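Local coordinates for conjugal transfer protein TRWB (PDB 1E9R) that probably couples the DNA-processing and transport machineries of bacterial conjugation, as a hexameric P-loop NTPase that resembles ring helicases and F1-ATPase, at residues Arg54-Gly65 against Arg334-Gly345; Arg279-Ala289 against Lys306-Gln316. All coordinates share one frame; numbering follows the deposited sequence.

Interaction 1. Residues Arg54-Gly65 against Arg334-Gly345. With SO4 (sulfate ion), chain I.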
loop_
_atom_site.group_PDB
_atom_site.type_symbol
_atom_site.label_atom_id
_atom_site.label_comp_id
_atom_site.label_asym_id
_atom_site.label_seq_id
_atom_site.Cartn_x
_atom_site.Cartn_y
_atom_site.Cartn_z
ATOM N N ARG B 54 -25.489 19.839 14.841
ATOM C CA ARG B 54 -24.301 19.678 14.003
ATOM C C ARG B 54 -23.357 18.656 14.656
ATOM O O ARG B 54 -22.238 18.426 14.207
ATOM C CB ARG B 54 -23.609 21.029 13.752
ATOM C CG ARG B 54 -24.344 21.880 12.703
ATOM C CD ARG B 54 -23.574 23.156 12.281
ATOM N NE ARG B 54 -23.389 24.130 13.368
ATOM C CZ ARG B 54 -22.764 25.304 13.239
ATOM N NH1 ARG B 54 -22.253 25.664 12.067
ATOM N NH2 ARG B 54 -22.646 26.125 14.283
ATOM N N HIS B 55 -23.843 18.055 15.738
ATOM C CA HIS B 55 -23.161 16.981 16.450
ATOM C C HIS B 55 -21.863 17.256 17.187
ATOM O O HIS B 55 -21.162 18.230 16.916
ATOM C CB HIS B 55 -22.994 15.810 15.478
ATOM C CG HIS B 55 -24.181 15.622 14.587
ATOM N ND1 HIS B 55 -25.452 15.424 15.081
ATOM C CD2 HIS B 55 -24.312 15.724 13.242
ATOM C CE1 HIS B 55 -26.316 15.421 14.079
ATOM N NE2 HIS B 55 -25.650 15.601 12.953
ATOM N N LEU B 56 -21.562 16.356 18.122
ATOM C CA LEU B 56 -20.393 16.450 18.977
ATOM C C LEU B 56 -19.619 15.146 19.077
ATOM O O LEU B 56 -20.184 14.090 19.393
ATOM C CB LEU B 56 -20.826 16.856 20.386
ATOM C CG LEU B 56 -19.707 17.038 21.413
ATOM C CD1 LEU B 56 -18.945 18.316 21.095
ATOM C CD2 LEU B 56 -20.285 17.120 22.818
ATOM N N LEU B 57 -18.315 15.233 18.833
ATOM C CA LEU B 57 -17.436 14.076 18.915
ATOM C C LEU B 57 -16.569 14.221 20.163
ATOM O O LEU B 57 -15.839 15.187 20.297
ATOM C CB LEU B 57 -16.567 13.997 17.657
ATOM C CG LEU B 57 -15.672 12.764 17.528
ATOM C CD1 LEU B 57 -16.514 11.499 17.590
ATOM C CD2 LEU B 57 -14.928 12.817 16.216
ATOM N N VAL B 58 -16.669 13.272 21.090
ATOM C CA VAL B 58 -15.883 13.315 22.325
ATOM C C VAL B 58 -14.730 12.327 22.225
ATOM O O VAL B 58 -14.907 11.130 22.426
ATOM C CB VAL B 58 -16.742 12.956 23.549
ATOM C CG1 VAL B 58 -15.919 13.062 24.802
ATOM C CG2 VAL B 58 -17.934 13.878 23.622
ATOM N N ASN B 59 -13.544 12.848 21.935
ATOM C CA ASN B 59 -12.346 12.034 21.732
ATOM C C ASN B 59 -11.415 11.978 22.956
ATOM O O ASN B 59 -11.003 13.007 23.488
ATOM C CB ASN B 59 -11.603 12.592 20.506
ATOM C CG ASN B 59 -10.561 11.641 19.949
ATOM O OD1 ASN B 59 -9.681 12.063 19.213
ATOM N ND2 ASN B 59 -10.660 10.357 20.278
ATOM N N GLY B 60 -11.082 10.767 23.395
ATOM C CA GLY B 60 -10.207 10.618 24.541
ATOM C C GLY B 60 -9.918 9.169 24.883
ATOM O O GLY B 60 -10.769 8.301 24.692
ATOM N N ALA B 61 -8.716 8.912 25.394
ATOM C CA ALA B 61 -8.303 7.564 25.775
ATOM C C ALA B 61 -9.153 7.045 26.937
ATOM O O ALA B 61 -9.979 7.777 27.481
ATOM C CB ALA B 61 -6.827 7.566 26.163
ATOM N N THR B 62 -8.950 5.784 27.317
ATOM C CA THR B 62 -9.718 5.186 28.412
ATOM C C THR B 62 -9.494 5.931 29.714
ATOM O O THR B 62 -8.376 6.342 30.010
ATOM C CB THR B 62 -9.314 3.716 28.696
ATOM O OG1 THR B 62 -9.232 2.986 27.472
ATOM C CG2 THR B 62 -10.348 3.050 29.596
ATOM N N GLY B 63 -10.557 6.087 30.496
ATOM C CA GLY B 63 -10.436 6.753 31.778
ATOM C C GLY B 63 -10.326 8.265 31.757
ATOM O O GLY B 63 -10.312 8.884 32.813
ATOM N N THR B 64 -10.260 8.872 30.577
ATOM C CA THR B 64 -10.145 10.322 30.500
ATOM C C THR B 64 -11.414 11.080 30.900
ATOM O O THR B 64 -11.361 12.283 31.137
ATOM C CB THR B 64 -9.702 10.776 29.094
ATOM O OG1 THR B 64 -10.560 10.208 28.099
ATOM C CG2 THR B 64 -8.280 10.339 28.834
ATOM N N GLY B 65 -12.548 10.387 30.970
ATOM C CA GLY B 65 -13.793 11.038 31.365
ATOM C C GLY B 65 -14.915 11.180 30.338
ATOM O O GLY B 65 -15.854 11.949 30.559
ATOM N N ARG B 334 -15.885 11.176 10.958
ATOM C CA ARG B 334 -15.428 12.095 11.985
ATOM C C ARG B 334 -15.687 13.534 11.529
ATOM O O ARG B 334 -16.039 14.395 12.338
ATOM C CB ARG B 334 -13.933 11.911 12.261
ATOM C CG ARG B 334 -13.540 10.539 12.790
ATOM C CD ARG B 334 -12.132 10.562 13.401
ATOM N NE ARG B 334 -11.192 11.323 12.577
ATOM C CZ ARG B 334 -10.573 10.850 11.502
ATOM N NH1 ARG B 334 -10.758 9.593 11.134
ATOM N NH2 ARG B 334 -9.749 11.629 10.808
ATOM N N ALA B 335 -15.526 13.787 10.235
ATOM C CA ALA B 335 -15.738 15.120 9.698
ATOM C C ALA B 335 -17.215 15.501 9.706
ATOM O O ALA B 335 -17.571 16.647 9.420
ATOM C CB ALA B 335 -15.181 15.200 8.278
ATOM N N SER B 336 -18.077 14.541 10.029
ATOM C CA SER B 336 -19.510 14.802 10.054
ATOM C C SER B 336 -19.967 15.393 11.385
ATOM O O SER B 336 -21.102 15.847 11.511
ATOM C CB SER B 336 -20.276 13.526 9.727
ATOM O OG SER B 336 -19.988 13.138 8.395
ATOM N N PHE B 337 -19.079 15.376 12.372
ATOM C CA PHE B 337 -19.364 15.982 13.663
ATOM C C PHE B 337 -18.646 17.340 13.587
ATOM O O PHE B 337 -17.444 17.397 13.312
ATOM C CB PHE B 337 -18.767 15.169 14.801
ATOM C CG PHE B 337 -19.361 13.803 14.958
ATOM C CD1 PHE B 337 -19.090 12.800 14.039
ATOM C CD2 PHE B 337 -20.159 13.505 16.061
ATOM C CE1 PHE B 337 -19.596 11.526 14.221
ATOM C CE2 PHE B 337 -20.665 12.233 16.243
ATOM C CZ PHE B 337 -20.382 11.246 15.326
ATOM N N ARG B 338 -19.379 18.425 13.828
ATOM C CA ARG B 338 -18.810 19.764 13.754
ATOM C C ARG B 338 -18.209 20.312 15.060
ATOM O O ARG B 338 -17.387 21.230 15.025
ATOM C CB ARG B 338 -19.863 20.729 13.200
ATOM C CG ARG B 338 -20.328 20.373 11.792
ATOM C CD ARG B 338 -19.156 20.423 10.821
ATOM N NE ARG B 338 -18.495 21.726 10.888
ATOM C CZ ARG B 338 -19.023 22.864 10.442
ATOM N NH1 ARG B 338 -20.225 22.874 9.879
ATOM N NH2 ARG B 338 -18.356 23.999 10.584
ATOM N N SER B 339 -18.613 19.771 16.204
ATOM C CA SER B 339 -18.054 20.221 17.476
ATOM C C SER B 339 -17.185 19.095 18.018
ATOM O O SER B 339 -17.521 17.916 17.876
ATOM C CB SER B 339 -19.154 20.572 18.487
ATOM O OG SER B 339 -19.793 21.800 18.170
ATOM N N LEU B 340 -16.074 19.456 18.646
ATOM C CA LEU B 340 -15.133 18.468 19.165
ATOM C C LEU B 340 -14.693 18.688 20.615
ATOM O O LEU B 340 -14.604 19.822 21.088
ATOM C CB LEU B 340 -13.886 18.457 18.271
ATOM C CG LEU B 340 -12.598 17.795 18.779
ATOM C CD1 LEU B 340 -12.736 16.286 18.743
ATOM C CD2 LEU B 340 -11.428 18.232 17.916
ATOM N N VAL B 341 -14.429 17.589 21.314
ATOM C CA VAL B 341 -13.927 17.644 22.677
ATOM C C VAL B 341 -12.742 16.687 22.718
ATOM O O VAL B 341 -12.850 15.529 22.304
ATOM C CB VAL B 341 -14.962 17.187 23.727
ATOM C CG1 VAL B 341 -14.345 17.272 25.115
ATOM C CG2 VAL B 341 -16.204 18.065 23.665
ATOM N N VAL B 342 -11.605 17.184 23.195
ATOM C CA VAL B 342 -10.389 16.394 23.296
ATOM C C VAL B 342 -10.061 16.160 24.766
ATOM O O VAL B 342 -9.764 17.105 25.483
ATOM C CB VAL B 342 -9.205 17.126 22.622
ATOM C CG1 VAL B 342 -7.912 16.379 22.875
ATOM C CG2 VAL B 342 -9.458 17.260 21.126
ATOM N N LEU B 343 -10.136 14.906 25.213
ATOM C CA LEU B 343 -9.828 14.556 26.604
ATOM C C LEU B 343 -8.404 14.034 26.687
ATOM O O LEU B 343 -7.949 13.563 27.737
ATOM C CB LEU B 343 -10.792 13.491 27.117
ATOM C CG LEU B 343 -12.151 13.993 27.595
ATOM C CD1 LEU B 343 -12.753 14.905 26.563
ATOM C CD2 LEU B 343 -13.069 12.820 27.844
ATOM N N GLY B 344 -7.708 14.106 25.556
ATOM C CA GLY B 344 -6.326 13.666 25.499
ATOM C C GLY B 344 -6.040 12.174 25.445
ATOM O O GLY B 344 -6.636 11.374 26.181
ATOM N N GLY B 345 -5.106 11.815 24.560
ATOM C CA GLY B 345 -4.699 10.425 24.409
ATOM C C GLY B 345 -3.734 9.967 25.507
ATOM O O GLY B 345 -3.501 10.673 26.505
HETATM S S SO4 I . -13.790 7.197 30.027
HETATM O O1 SO4 I . -13.166 7.805 31.208
HETATM O O2 SO4 I . -15.238 7.480 30.067
HETATM O O3 SO4 I . -13.190 7.765 28.803
HETATM O O4 SO4 I . -13.562 5.743 30.063
#

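Interaction 2. Residues Arg279-Ala289 against Lys306-Gln316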
loop_
_atom_site.group_PDB
_atom_site.type_symbol
_atom_site.label_atom_id
_atom_site.label_comp_id
_atom_site.label_asym_id
_atom_site.label_seq_id
_atom_site.Cartn_x
_atom_site.Cartn_y
_atom_site.Cartn_z
ATOM N N ARG B 279 -39.148 19.406 17.004
ATOM C CA ARG B 279 -38.615 18.130 17.477
ATOM C C ARG B 279 -37.115 18.150 17.772
ATOM O O ARG B 279 -36.316 18.625 16.964
ATOM C CB ARG B 279 -38.904 17.037 16.452
ATOM C CG ARG B 279 -38.540 15.648 16.928
ATOM C CD ARG B 279 -38.497 14.636 15.783
ATOM N NE ARG B 279 -39.800 14.341 15.190
ATOM C CZ ARG B 279 -40.176 14.716 13.968
ATOM N NH1 ARG B 279 -39.354 15.410 13.190
ATOM N NH2 ARG B 279 -41.378 14.387 13.517
ATOM N N ARG B 280 -36.745 17.636 18.942
ATOM C CA ARG B 280 -35.343 17.546 19.356
ATOM C C ARG B 280 -35.089 16.126 19.864
ATOM O O ARG B 280 -35.635 15.726 20.901
ATOM C CB ARG B 280 -35.020 18.529 20.484
ATOM C CG ARG B 280 -34.997 19.995 20.108
ATOM C CD ARG B 280 -34.057 20.723 21.057
ATOM N NE ARG B 280 -34.694 21.585 22.058
ATOM C CZ ARG B 280 -35.733 21.258 22.826
ATOM N NH1 ARG B 280 -36.326 20.081 22.713
ATOM N NH2 ARG B 280 -36.203 22.134 23.703
ATOM N N LEU B 281 -34.266 15.371 19.136
ATOM C CA LEU B 281 -33.955 13.997 19.515
ATOM C C LEU B 281 -32.449 13.742 19.591
ATOM O O LEU B 281 -31.725 13.930 18.612
ATOM C CB LEU B 281 -34.580 13.027 18.509
ATOM C CG LEU B 281 -34.886 11.568 18.908
ATOM C CD1 LEU B 281 -34.382 10.644 17.810
ATOM C CD2 LEU B 281 -34.236 11.196 20.225
ATOM N N TRP B 282 -31.983 13.303 20.755
ATOM C CA TRP B 282 -30.566 13.022 20.943
ATOM C C TRP B 282 -30.239 11.550 20.728
ATOM O O TRP B 282 -31.066 10.675 20.975
ATOM C CB TRP B 282 -30.104 13.415 22.357
ATOM C CG TRP B 282 -30.168 14.878 22.636
ATOM C CD1 TRP B 282 -31.277 15.601 22.964
ATOM C CD2 TRP B 282 -29.080 15.816 22.572
ATOM N NE1 TRP B 282 -30.950 16.929 23.107
ATOM C CE2 TRP B 282 -29.610 17.089 22.871
ATOM C CE3 TRP B 282 -27.711 15.700 22.286
ATOM C CZ2 TRP B 282 -28.820 18.243 22.894
ATOM C CZ3 TRP B 282 -26.925 16.850 22.309
ATOM C CH2 TRP B 282 -27.485 18.104 22.612
ATOM N N LEU B 283 -29.020 11.296 20.261
ATOM C CA LEU B 283 -28.529 9.946 20.054
ATOM C C LEU B 283 -27.164 9.927 20.718
ATOM O O LEU B 283 -26.224 10.558 20.241
ATOM C CB LEU B 283 -28.371 9.624 18.565
ATOM C CG LEU B 283 -28.471 8.146 18.140
ATOM C CD1 LEU B 283 -27.607 7.929 16.898
ATOM C CD2 LEU B 283 -28.035 7.211 19.264
ATOM N N PHE B 284 -27.062 9.219 21.833
ATOM C CA PHE B 284 -25.808 9.116 22.560
ATOM C C PHE B 284 -25.156 7.781 22.284
ATOM O O PHE B 284 -25.741 6.740 22.584
ATOM C CB PHE B 284 -26.060 9.258 24.061
ATOM C CG PHE B 284 -26.298 10.666 24.495
ATOM C CD1 PHE B 284 -27.557 11.244 24.362
ATOM C CD2 PHE B 284 -25.247 11.438 24.996
ATOM C CE1 PHE B 284 -27.769 12.573 24.718
ATOM C CE2 PHE B 284 -25.441 12.769 25.358
ATOM C CZ PHE B 284 -26.706 13.339 25.220
ATOM N N ILE B 285 -23.953 7.813 21.710
ATOM C CA ILE B 285 -23.194 6.598 21.408
ATOM C C ILE B 285 -21.945 6.599 22.271
ATOM O O ILE B 285 -21.030 7.376 22.028
ATOM C CB ILE B 285 -22.761 6.559 19.940
ATOM C CG1 ILE B 285 -23.988 6.684 19.037
ATOM C CG2 ILE B 285 -21.999 5.273 19.656
ATOM C CD1 ILE B 285 -23.664 6.702 17.565
ATOM N N ASP B 286 -21.901 5.725 23.273
ATOM C CA ASP B 286 -20.755 5.663 24.192
ATOM C C ASP B 286 -19.402 5.512 23.507
ATOM O O ASP B 286 -18.442 6.184 23.866
ATOM C CB ASP B 286 -20.931 4.515 25.182
ATOM C CG ASP B 286 -20.932 3.162 24.504
ATOM O OD1 ASP B 286 -21.707 2.972 23.533
ATOM O OD2 ASP B 286 -20.154 2.290 24.947
ATOM N N GLU B 287 -19.332 4.608 22.536
ATOM C CA GLU B 287 -18.111 4.354 21.781
ATOM C C GLU B 287 -18.517 4.041 20.352
ATOM O O GLU B 287 -19.125 3.015 20.076
ATOM C CB GLU B 287 -17.341 3.177 22.384
ATOM C CG GLU B 287 -16.165 2.717 21.539
ATOM C CD GLU B 287 -15.245 3.858 21.138
ATOM O OE1 GLU B 287 -14.706 4.540 22.037
ATOM O OE2 GLU B 287 -15.058 4.074 19.922
ATOM N N LEU B 288 -18.177 4.949 19.453
ATOM C CA LEU B 288 -18.515 4.827 18.040
ATOM C C LEU B 288 -17.865 3.623 17.334
ATOM O O LEU B 288 -18.507 2.961 16.504
ATOM C CB LEU B 288 -18.136 6.134 17.342
ATOM C CG LEU B 288 -18.584 6.407 15.914
ATOM C CD1 LEU B 288 -20.068 6.274 15.789
ATOM C CD2 LEU B 288 -18.160 7.809 15.549
ATOM N N ALA B 289 -16.611 3.329 17.682
ATOM C CA ALA B 289 -15.872 2.223 17.072
ATOM C C ALA B 289 -16.171 0.816 17.626
ATOM O O ALA B 289 -15.578 -0.160 17.177
ATOM C CB ALA B 289 -14.371 2.506 17.147
ATOM N N LYS B 306 -33.393 18.459 9.900
ATOM C CA LYS B 306 -34.817 18.725 9.773
ATOM C C LYS B 306 -35.591 17.880 10.779
ATOM O O LYS B 306 -36.675 18.256 11.222
ATOM C CB LYS B 306 -35.285 18.407 8.353
ATOM C CG LYS B 306 -35.778 19.613 7.550
ATOM C CD LYS B 306 -34.739 20.737 7.475
ATOM C CE LYS B 306 -35.093 21.749 6.384
ATOM N NZ LYS B 306 -36.481 22.289 6.508
ATOM N N ALA B 307 -35.031 16.730 11.140
ATOM C CA ALA B 307 -35.681 15.849 12.100
ATOM C C ALA B 307 -35.298 16.240 13.516
ATOM O O ALA B 307 -35.907 15.773 14.469
ATOM C CB ALA B 307 -35.295 14.404 11.844
ATOM N N GLY B 308 -34.290 17.098 13.655
ATOM C CA GLY B 308 -33.871 17.541 14.973
ATOM C C GLY B 308 -32.957 16.551 15.652
ATOM O O GLY B 308 -32.941 16.451 16.876
ATOM N N LEU B 309 -32.188 15.825 14.847
ATOM C CA LEU B 309 -31.257 14.819 15.350
ATOM C C LEU B 309 -29.979 15.471 15.843
ATOM O O LEU B 309 -29.357 16.272 15.133
ATOM C CB LEU B 309 -30.916 13.815 14.246
ATOM C CG LEU B 309 -30.398 12.408 14.579
ATOM C CD1 LEU B 309 -29.042 12.210 13.914
ATOM C CD2 LEU B 309 -30.325 12.189 16.084
ATOM N N ARG B 310 -29.607 15.114 17.069
ATOM C CA ARG B 310 -28.414 15.627 17.723
ATOM C C ARG B 310 -27.644 14.416 18.203
ATOM O O ARG B 310 -28.096 13.713 19.109
ATOM C CB ARG B 310 -28.798 16.497 18.917
ATOM C CG ARG B 310 -29.622 17.710 18.540
ATOM C CD ARG B 310 -30.520 18.135 19.687
ATOM N NE ARG B 310 -30.886 19.547 19.610
ATOM C CZ ARG B 310 -31.629 20.090 18.651
ATOM N NH1 ARG B 310 -32.112 19.339 17.665
ATOM N NH2 ARG B 310 -31.893 21.393 18.690
ATOM N N VAL B 311 -26.483 14.171 17.599
ATOM C CA VAL B 311 -25.666 13.021 17.977
ATOM C C VAL B 311 -24.429 13.384 18.796
ATOM O O VAL B 311 -23.733 14.356 18.499
ATOM C CB VAL B 311 -25.205 12.225 16.727
ATOM C CG1 VAL B 311 -24.441 10.964 17.152
ATOM C CG2 VAL B 311 -26.418 11.877 15.865
ATOM N N VAL B 312 -24.175 12.599 19.835
ATOM C CA VAL B 312 -23.011 12.793 20.691
ATOM C C VAL B 312 -22.366 11.425 20.730
ATOM O O VAL B 312 -22.975 10.459 21.186
ATOM C CB VAL B 312 -23.406 13.211 22.119
ATOM C CG1 VAL B 312 -22.166 13.360 22.980
ATOM C CG2 VAL B 312 -24.186 14.518 22.081
ATOM N N ALA B 313 -21.140 11.339 20.232
ATOM C CA ALA B 313 -20.449 10.059 20.186
ATOM C C ALA B 313 -19.086 10.106 20.836
ATOM O O ALA B 313 -18.326 11.049 20.646
ATOM C CB ALA B 313 -20.316 9.590 18.726
ATOM N N GLY B 314 -18.786 9.083 21.622
ATOM C CA GLY B 314 -17.490 9.004 22.265
ATOM C C GLY B 314 -16.596 8.216 21.325
ATOM O O GLY B 314 -17.092 7.377 20.563
ATOM N N LEU B 315 -15.291 8.478 21.366
ATOM C CA LEU B 315 -14.336 7.780 20.505
ATOM C C LEU B 315 -13.020 7.661 21.239
ATOM O O LEU B 315 -12.329 8.658 21.397
ATOM C CB LEU B 315 -14.107 8.561 19.207
ATOM C CG LEU B 315 -13.149 7.923 18.194
ATOM C CD1 LEU B 315 -13.773 6.637 17.669
ATOM C CD2 LEU B 315 -12.868 8.886 17.044
ATOM N N GLN B 316 -12.664 6.457 21.684
ATOM C CA GLN B 316 -11.411 6.295 22.404
ATOM C C GLN B 316 -10.204 6.138 21.480
ATOM O O GLN B 316 -9.108 6.580 21.817
ATOM C CB GLN B 316 -11.471 5.107 23.362
ATOM C CG GLN B 316 -11.273 3.772 22.694
ATOM C CD GLN B 316 -10.860 2.685 23.673
ATOM O OE1 GLN B 316 -11.490 2.512 24.724
ATOM N NE2 GLN B 316 -9.802 1.940 23.331
#

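Interaction 1. Residues Arg54-Gly65 against Arg334-Gly345
R54 crosses R338 obliquely, CB against CB, and its carbonyl O takes the R338 N-H at 2.9 Å. The two guanidinium groups, their planes 78° apart, both pair with D402 of a neighbouring subunit, and R54 NH2 also pairs with D50 of its own chain; these carboxylates would offset the like charges. At H55 the ring presents its edge to S336 O, while ND1 bonds to V311 N. From L56 to N59 the chain runs parallel to S339-V342, in a ladder that L57 and N59 form with both N and O. L57, its CG anti to the backbone N (chi1 -175°), sets CD1 over the centre of the F337 ring, 4.3 Å from the centroid. V58 CG1 meets L343 CD1 at 4.1 Å. N59 O receives L343 N in a nearly straight bond of 2.7 Å. Beyond it, A61-T64 is a type II turn of a P-loop (Walker A) pattern: G63 N and G65 N bond to sulfate, the latter to O1 at 2.7 Å, and T64 OG1 donates to A61 O at 2.6 Å. T64 CG2 rests against G344 O at 3.3 Å. A valine in place of T64 would probably leave A61 O with the turn's backbone N-H alone and the loop less firmly shaped. Helix 66-79 covers the face of L56, V58 and V341, helix 350-360 touches N59 and V342 on the other, and strand 309-315 flanks 56-59.

Interaction 2. Residues Arg279-Ala289 against Lys306-Gln316
R310 and V312, the two residues most buried here, face W282 and F284 across neighbouring parallel strands of a beta-alpha-beta unit, in which helix 297-303 links strand 281-285 to strand 309-315. R310 runs extended from CG to NE across one face of the W282 indole: CB makes a CH-pi contact 3.7 Å from the centroid of the six-membered ring, and CD lies 3.5 Å from CE2. R280 CD then comes over a face of the R310 guanidinium, 3.3 Å from NH2, the two guanidinium planes standing 86° apart. E52 pairs with R310 NE, which probably eases the crowding of positive charge, and D82 takes W282 NE1. V312 has CG2 anti to its carbonyl carbon, a setting that brings this methyl to the edge of the indole, 3.6 Å from W282 CZ3; V312 CB lies beside F284 CD2. The opposite face of the sheet is aliphatic, with I285 CB against A313 CB, and L309 and V311 reach helix 297-303. Past the strands, E287 folds back at chi2 (51°) and its carboxylate bridges two backbone amides: OE1 receives Q316 N through its syn lone pair at 2.8 Å, while OE2 takes A289 N on the anti side.

Overall arrangement
Both interactions belong to one mixed sheet, where strand 56-59 lies between 339-342 and 309-315, giving the order 339-342, 56-59, 309-315, 281-285. Their centres are about 12 Å apart, and along the chain interaction 2 is nested inside the loop that interaction 1 closes. They join directly: V58 N lies 2.8 Å from A313 O, and N59 ND2 2.6 Å from L315 O, both probable hydrogen bonds. At the C-terminal end of these strands, Q316 CB comes within 3.5 Å of G60 O, beside the P-loop-like turn. There the sulfate, also bound by K66 NZ and S67 N, is consistent with the place of a nucleotide phosphate.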